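Local coordinates for protein glycoside hydrolase family 31 (Trueperella pyogenes, PDB 5I0F) that degrades cycloalternan as a family 31 glycoside hydrolase, passing through a covalent glycosyl-enzyme intermediate, at residues E336-Q350 against D397-L409. Numbering follows the deposited sequence.
Sequences EGFTIFRDARYVPNQ and DLGPEALAQGNAL. With CA (calcium ion), chain G.
In the family 31 TIM barrel, the loop after strand 326-329 closes over the first turns of helix 400-412, beside the glycan pocket. The Glu-336 carboxylate meets the N-terminal end of this helix. Its OE1 accepts from the N of Gly-399, the N-cap residue, at 2.8 Å, on the syn side and 27° out of the carboxylate plane. The same OE1 accepts from a water that is bound by Ala-402 N, so OE1 meets one backbone N-H directly and a second through the water. The helix N-terminus would probably favour its negative charge. One helix turn on, Gln-405 reaches across with an extended chain, CG anti to the backbone N (chi1 -170°). Its NE2 donates to Thr-339 OG1 at 3.1 Å, close to the amide plane, and also to Gln-451. Thr-339 OG1 in turn donates a hydrogen bond to Gly-337 O. Glu-401 bends at chi2 (73°) beside Tyr-346, whose OH lies 3.4 Å from Glu-401 CB. Glu-401 OE2 is hydrogen-bonded to His-354 NE2, while OE1 accepts from a water. Asn-349 OD1 binds a calcium ion at 2.4 Å. Phe-338 touches the bound glucose, and farther along the helix Ala-408 packs on Trp-447 of helix 442-450.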
loop_
_atom_site.group_PDB
_atom_site.type_symbol
_atom_site.label_atom_id
_atom_site.label_comp_id
_atom_site.label_asym_id
_atom_site.label_seq_id
_atom_site.Cartn_x
_atom_site.Cartn_y
_atom_site.Cartn_z
ATOM N N GLU A 336 -4.873 3.818 22.787
ATOM C CA GLU A 336 -3.608 4.373 23.242
ATOM C C GLU A 336 -2.445 3.442 22.908
ATOM O O GLU A 336 -1.470 3.889 22.332
ATOM C CB GLU A 336 -3.674 4.627 24.729
ATOM C CG GLU A 336 -4.706 5.702 25.079
ATOM C CD GLU A 336 -4.542 6.279 26.471
ATOM O OE1 GLU A 336 -3.582 5.915 27.193
ATOM O OE2 GLU A 336 -5.377 7.127 26.843
ATOM N N GLY A 337 -2.559 2.160 23.283
ATOM C CA GLY A 337 -1.509 1.160 23.072
ATOM C C GLY A 337 -1.827 0.029 22.098
ATOM O O GLY A 337 -0.932 -0.753 21.755
ATOM N N PHE A 338 -3.086 -0.079 21.669
ATOM C CA PHE A 338 -3.540 -1.134 20.732
ATOM C C PHE A 338 -3.140 -2.545 21.145
ATOM O O PHE A 338 -2.825 -3.400 20.326
ATOM C CB PHE A 338 -3.160 -0.762 19.302
ATOM C CG PHE A 338 -3.684 0.582 18.927
ATOM C CD1 PHE A 338 -5.000 0.721 18.510
ATOM C CD2 PHE A 338 -2.905 1.738 19.125
ATOM C CE1 PHE A 338 -5.541 1.970 18.259
ATOM C CE2 PHE A 338 -3.445 3.004 18.855
ATOM C CZ PHE A 338 -4.760 3.120 18.422
ATOM N N THR A 339 -3.197 -2.769 22.463
ATOM C CA THR A 339 -2.830 -4.023 23.080
ATOM C C THR A 339 -3.910 -4.582 24.034
ATOM O O THR A 339 -3.983 -5.788 24.249
ATOM C CB THR A 339 -1.491 -3.799 23.838
ATOM O OG1 THR A 339 -0.512 -3.337 22.888
ATOM C CG2 THR A 339 -1.007 -5.023 24.409
ATOM N N ILE A 340 -4.742 -3.698 24.573
ATOM C CA ILE A 340 -5.710 -3.990 25.632
ATOM C C ILE A 340 -7.092 -3.517 25.186
ATOM O O ILE A 340 -7.215 -2.404 24.702
ATOM C CB ILE A 340 -5.307 -3.235 26.909
ATOM C CG1 ILE A 340 -3.884 -3.683 27.333
ATOM C CG2 ILE A 340 -6.346 -3.420 28.012
ATOM C CD1 ILE A 340 -3.284 -2.905 28.459
ATOM N N PHE A 341 -8.115 -4.357 25.383
ATOM C CA PHE A 341 -9.498 -4.003 25.060
ATOM C C PHE A 341 -9.990 -2.769 25.851
ATOM O O PHE A 341 -9.649 -2.597 27.035
ATOM C CB PHE A 341 -10.446 -5.191 25.312
ATOM C CG PHE A 341 -10.579 -6.151 24.149
ATOM C CD1 PHE A 341 -9.682 -7.197 23.974
ATOM C CD2 PHE A 341 -11.611 -6.011 23.225
ATOM C CE1 PHE A 341 -9.805 -8.080 22.923
ATOM C CE2 PHE A 341 -11.741 -6.895 22.165
ATOM C CZ PHE A 341 -10.835 -7.935 22.012
ATOM N N ARG A 342 -10.777 -1.910 25.204
ATOM C CA ARG A 342 -11.261 -0.695 25.857
ATOM C C ARG A 342 -12.024 -1.033 27.154
ATOM O O ARG A 342 -12.806 -2.000 27.184
ATOM C CB ARG A 342 -12.148 0.147 24.948
ATOM C CG ARG A 342 -12.426 1.535 25.496
ATOM C CD ARG A 342 -12.898 2.477 24.407
ATOM N NE ARG A 342 -14.133 2.041 23.727
ATOM C CZ ARG A 342 -15.381 2.469 23.983
ATOM N NH1 ARG A 342 -16.398 2.004 23.255
ATOM N NH2 ARG A 342 -15.650 3.336 24.958
ATOM N N ASP A 343 -11.758 -0.232 28.193
ATOM C CA ASP A 343 -12.336 -0.370 29.562
ATOM C C ASP A 343 -11.830 -1.531 30.416
ATOM O O ASP A 343 -12.250 -1.660 31.572
ATOM C CB ASP A 343 -13.887 -0.375 29.551
ATOM C CG ASP A 343 -14.484 0.918 28.998
ATOM O OD1 ASP A 343 -13.855 1.991 29.143
ATOM O OD2 ASP A 343 -15.588 0.839 28.409
ATOM N N ALA A 344 -10.937 -2.375 29.903
ATOM C CA ALA A 344 -10.385 -3.460 30.716
ATOM C C ALA A 344 -9.603 -2.870 31.873
ATOM O O ALA A 344 -8.996 -1.814 31.729
ATOM C CB ALA A 344 -9.487 -4.376 29.873
ATOM N N ARG A 345 -9.660 -3.536 33.015
ATOM C CA ARG A 345 -8.920 -3.137 34.216
ATOM C C ARG A 345 -7.803 -4.135 34.511
ATOM O O ARG A 345 -7.940 -5.332 34.270
ATOM C CB ARG A 345 -9.868 -3.011 35.415
ATOM C CG ARG A 345 -10.976 -1.984 35.185
ATOM C CD ARG A 345 -11.805 -1.700 36.409
ATOM N NE ARG A 345 -11.027 -0.982 37.419
ATOM C CZ ARG A 345 -11.351 -0.866 38.711
ATOM N NH1 ARG A 345 -10.547 -0.184 39.526
ATOM N NH2 ARG A 345 -12.455 -1.424 39.214
ATOM N N TYR A 346 -6.715 -3.630 35.075
ATOM C CA TYR A 346 -5.499 -4.416 35.269
ATOM C C TYR A 346 -4.535 -3.660 36.187
ATOM O O TYR A 346 -4.635 -2.444 36.355
ATOM C CB TYR A 346 -4.806 -4.673 33.914
ATOM C CG TYR A 346 -4.630 -3.400 33.113
ATOM C CD1 TYR A 346 -5.630 -2.955 32.237
ATOM C CD2 TYR A 346 -3.492 -2.610 33.259
ATOM C CE1 TYR A 346 -5.494 -1.766 31.526
ATOM C CE2 TYR A 346 -3.341 -1.425 32.548
ATOM C CZ TYR A 346 -4.344 -1.006 31.682
ATOM O OH TYR A 346 -4.211 0.154 30.984
ATOM N N VAL A 347 -3.587 -4.412 36.730
ATOM C CA VAL A 347 -2.488 -3.861 37.493
ATOM C C VAL A 347 -1.422 -3.366 36.483
ATOM O O VAL A 347 -1.137 -4.070 35.511
ATOM C CB VAL A 347 -1.959 -4.969 38.441
ATOM C CG1 VAL A 347 -0.593 -4.651 38.999
ATOM C CG2 VAL A 347 -2.996 -5.230 39.534
ATOM N N PRO A 348 -0.842 -2.164 36.704
ATOM C CA PRO A 348 0.290 -1.647 35.909
ATOM C C PRO A 348 1.495 -2.616 35.800
ATOM O O PRO A 348 1.851 -3.242 36.800
ATOM C CB PRO A 348 0.728 -0.392 36.677
ATOM C CG PRO A 348 -0.433 0.005 37.503
ATOM C CD PRO A 348 -1.231 -1.227 37.780
ATOM N N ASN A 349 2.113 -2.676 34.609
ATOM C CA ASN A 349 3.145 -3.690 34.222
ATOM C C ASN A 349 4.644 -3.294 34.049
ATOM O O ASN A 349 5.487 -4.188 33.789
ATOM C CB ASN A 349 2.726 -4.312 32.871
ATOM C CG ASN A 349 2.310 -5.749 33.007
ATOM O OD1 ASN A 349 1.690 -6.138 33.996
ATOM N ND2 ASN A 349 2.626 -6.546 32.021
ATOM N N GLN A 350 4.960 -1.999 34.149
ATOM C CA GLN A 350 6.254 -1.431 33.684
ATOM C C GLN A 350 6.506 -1.717 32.179
ATOM O O GLN A 350 7.650 -1.853 31.747
ATOM C CB GLN A 350 7.453 -1.895 34.558
ATOM C CG GLN A 350 7.358 -1.554 36.051
ATOM C CD GLN A 350 8.600 -1.952 36.894
ATOM O OE1 GLN A 350 9.044 -1.185 37.769
ATOM N NE2 GLN A 350 9.146 -3.148 36.661
ATOM N N ASP A 397 -0.994 13.272 26.506
ATOM C CA ASP A 397 -2.216 12.882 27.258
ATOM C C ASP A 397 -2.533 11.377 27.283
ATOM O O ASP A 397 -3.657 10.980 27.587
ATOM C CB ASP A 397 -3.437 13.668 26.745
ATOM C CG ASP A 397 -3.817 13.320 25.312
ATOM O OD1 ASP A 397 -3.064 12.596 24.615
ATOM O OD2 ASP A 397 -4.883 13.806 24.877
ATOM N N LEU A 398 -1.552 10.544 26.964
ATOM C CA LEU A 398 -1.684 9.104 27.133
ATOM C C LEU A 398 -1.698 8.787 28.616
ATOM O O LEU A 398 -1.060 9.493 29.407
ATOM C CB LEU A 398 -0.495 8.372 26.498
ATOM C CG LEU A 398 -0.360 8.481 24.979
ATOM C CD1 LEU A 398 0.942 7.834 24.534
ATOM C CD2 LEU A 398 -1.551 7.842 24.302
ATOM N N GLY A 399 -2.388 7.708 28.977
ATOM C CA GLY A 399 -2.387 7.188 30.334
ATOM C C GLY A 399 -1.075 6.492 30.666
ATOM O O GLY A 399 -0.241 6.300 29.775
ATOM N N PRO A 400 -0.882 6.096 31.947
ATOM C CA PRO A 400 0.398 5.520 32.384
ATOM C C PRO A 400 0.822 4.235 31.692
ATOM O O PRO A 400 2.011 4.038 31.486
ATOM C CB PRO A 400 0.196 5.242 33.887
ATOM C CG PRO A 400 -0.973 6.060 34.295
ATOM C CD PRO A 400 -1.817 6.303 33.074
ATOM N N GLU A 401 -0.135 3.365 31.370
ATOM C CA GLU A 401 0.189 2.103 30.711
ATOM C C GLU A 401 0.817 2.314 29.325
ATOM O O GLU A 401 1.841 1.716 29.020
ATOM C CB GLU A 401 -1.057 1.220 30.601
ATOM C CG GLU A 401 -0.788 -0.171 30.030
ATOM C CD GLU A 401 -0.069 -1.121 30.980
ATOM O OE1 GLU A 401 0.172 -0.812 32.164
ATOM O OE2 GLU A 401 0.240 -2.246 30.550
ATOM N N ALA A 402 0.199 3.155 28.507
ATOM C CA ALA A 402 0.720 3.482 27.166
ATOM C C ALA A 402 2.090 4.172 27.235
ATOM O O ALA A 402 2.993 3.827 26.460
ATOM C CB ALA A 402 -0.273 4.337 26.388
ATOM N N LEU A 403 2.251 5.099 28.186
ATOM C CA LEU A 403 3.543 5.735 28.403
ATOM C C LEU A 403 4.604 4.724 28.783
ATOM O O LEU A 403 5.690 4.782 28.257
ATOM C CB LEU A 403 3.481 6.832 29.480
ATOM C CG LEU A 403 2.621 8.048 29.128
ATOM C CD1 LEU A 403 2.420 8.919 30.356
ATOM C CD2 LEU A 403 3.262 8.840 27.988
ATOM N N ALA A 404 4.295 3.811 29.704
ATOM C CA ALA A 404 5.262 2.770 30.085
ATOM C C ALA A 404 5.599 1.837 28.910
ATOM O O ALA A 404 6.749 1.455 28.730
ATOM C CB ALA A 404 4.767 1.981 31.284
ATOM N N GLN A 405 4.592 1.467 28.117
ATOM C CA GLN A 405 4.827 0.642 26.929
ATOM C C GLN A 405 5.792 1.309 25.931
ATOM O O GLN A 405 6.693 0.658 25.420
ATOM C CB GLN A 405 3.499 0.302 26.257
ATOM C CG GLN A 405 3.619 -0.741 25.156
ATOM C CD GLN A 405 2.250 -1.102 24.606
ATOM O OE1 GLN A 405 1.418 -0.223 24.383
ATOM N NE2 GLN A 405 1.995 -2.401 24.445
ATOM N N GLY A 406 5.632 2.607 25.696
ATOM C CA GLY A 406 6.559 3.360 24.829
ATOM C C GLY A 406 7.958 3.471 25.401
ATOM O O GLY A 406 8.936 3.330 24.675
ATOM N N ASN A 407 8.058 3.694 26.711
ATOM C CA ASN A 407 9.378 3.723 27.368
ATOM C C ASN A 407 10.081 2.375 27.284
ATOM O O ASN A 407 11.263 2.332 27.073
ATOM C CB ASN A 407 9.259 4.157 28.818
ATOM C CG ASN A 407 9.096 5.659 28.965
ATOM O OD1 ASN A 407 9.247 6.419 28.006
ATOM N ND2 ASN A 407 8.831 6.097 30.187
ATOM N N ALA A 408 9.325 1.281 27.426
ATOM C CA ALA A 408 9.884 -0.070 27.318
ATOM C C ALA A 408 10.312 -0.389 25.875
ATOM O O ALA A 408 11.348 -1.002 25.652
ATOM C CB ALA A 408 8.889 -1.105 27.837
ATOM N N LEU A 409 9.534 0.071 24.899
ATOM C CA LEU A 409 9.916 -0.059 23.500
ATOM C C LEU A 409 11.267 0.623 23.228
ATOM O O LEU A 409 12.200 0.003 22.709
ATOM C CB LEU A 409 8.814 0.520 22.599
ATOM C CG LEU A 409 9.108 0.556 21.104
ATOM C CD1 LEU A 409 9.418 -0.831 20.565
ATOM C CD2 LEU A 409 7.948 1.187 20.350
HETATM CA CA CA G . 1.112 -7.867 35.577
HETATM O O HOH W 1 -2.650 3.808 28.541
HETATM O O HOH W 2 -1.016 -6.767 35.002
HETATM O O HOH W 3 2.844 -0.788 33.119
HETATM O O HOH W 4 9.055 1.006 30.826
HETATM O O HOH W 5 1.169 -9.692 34.234
#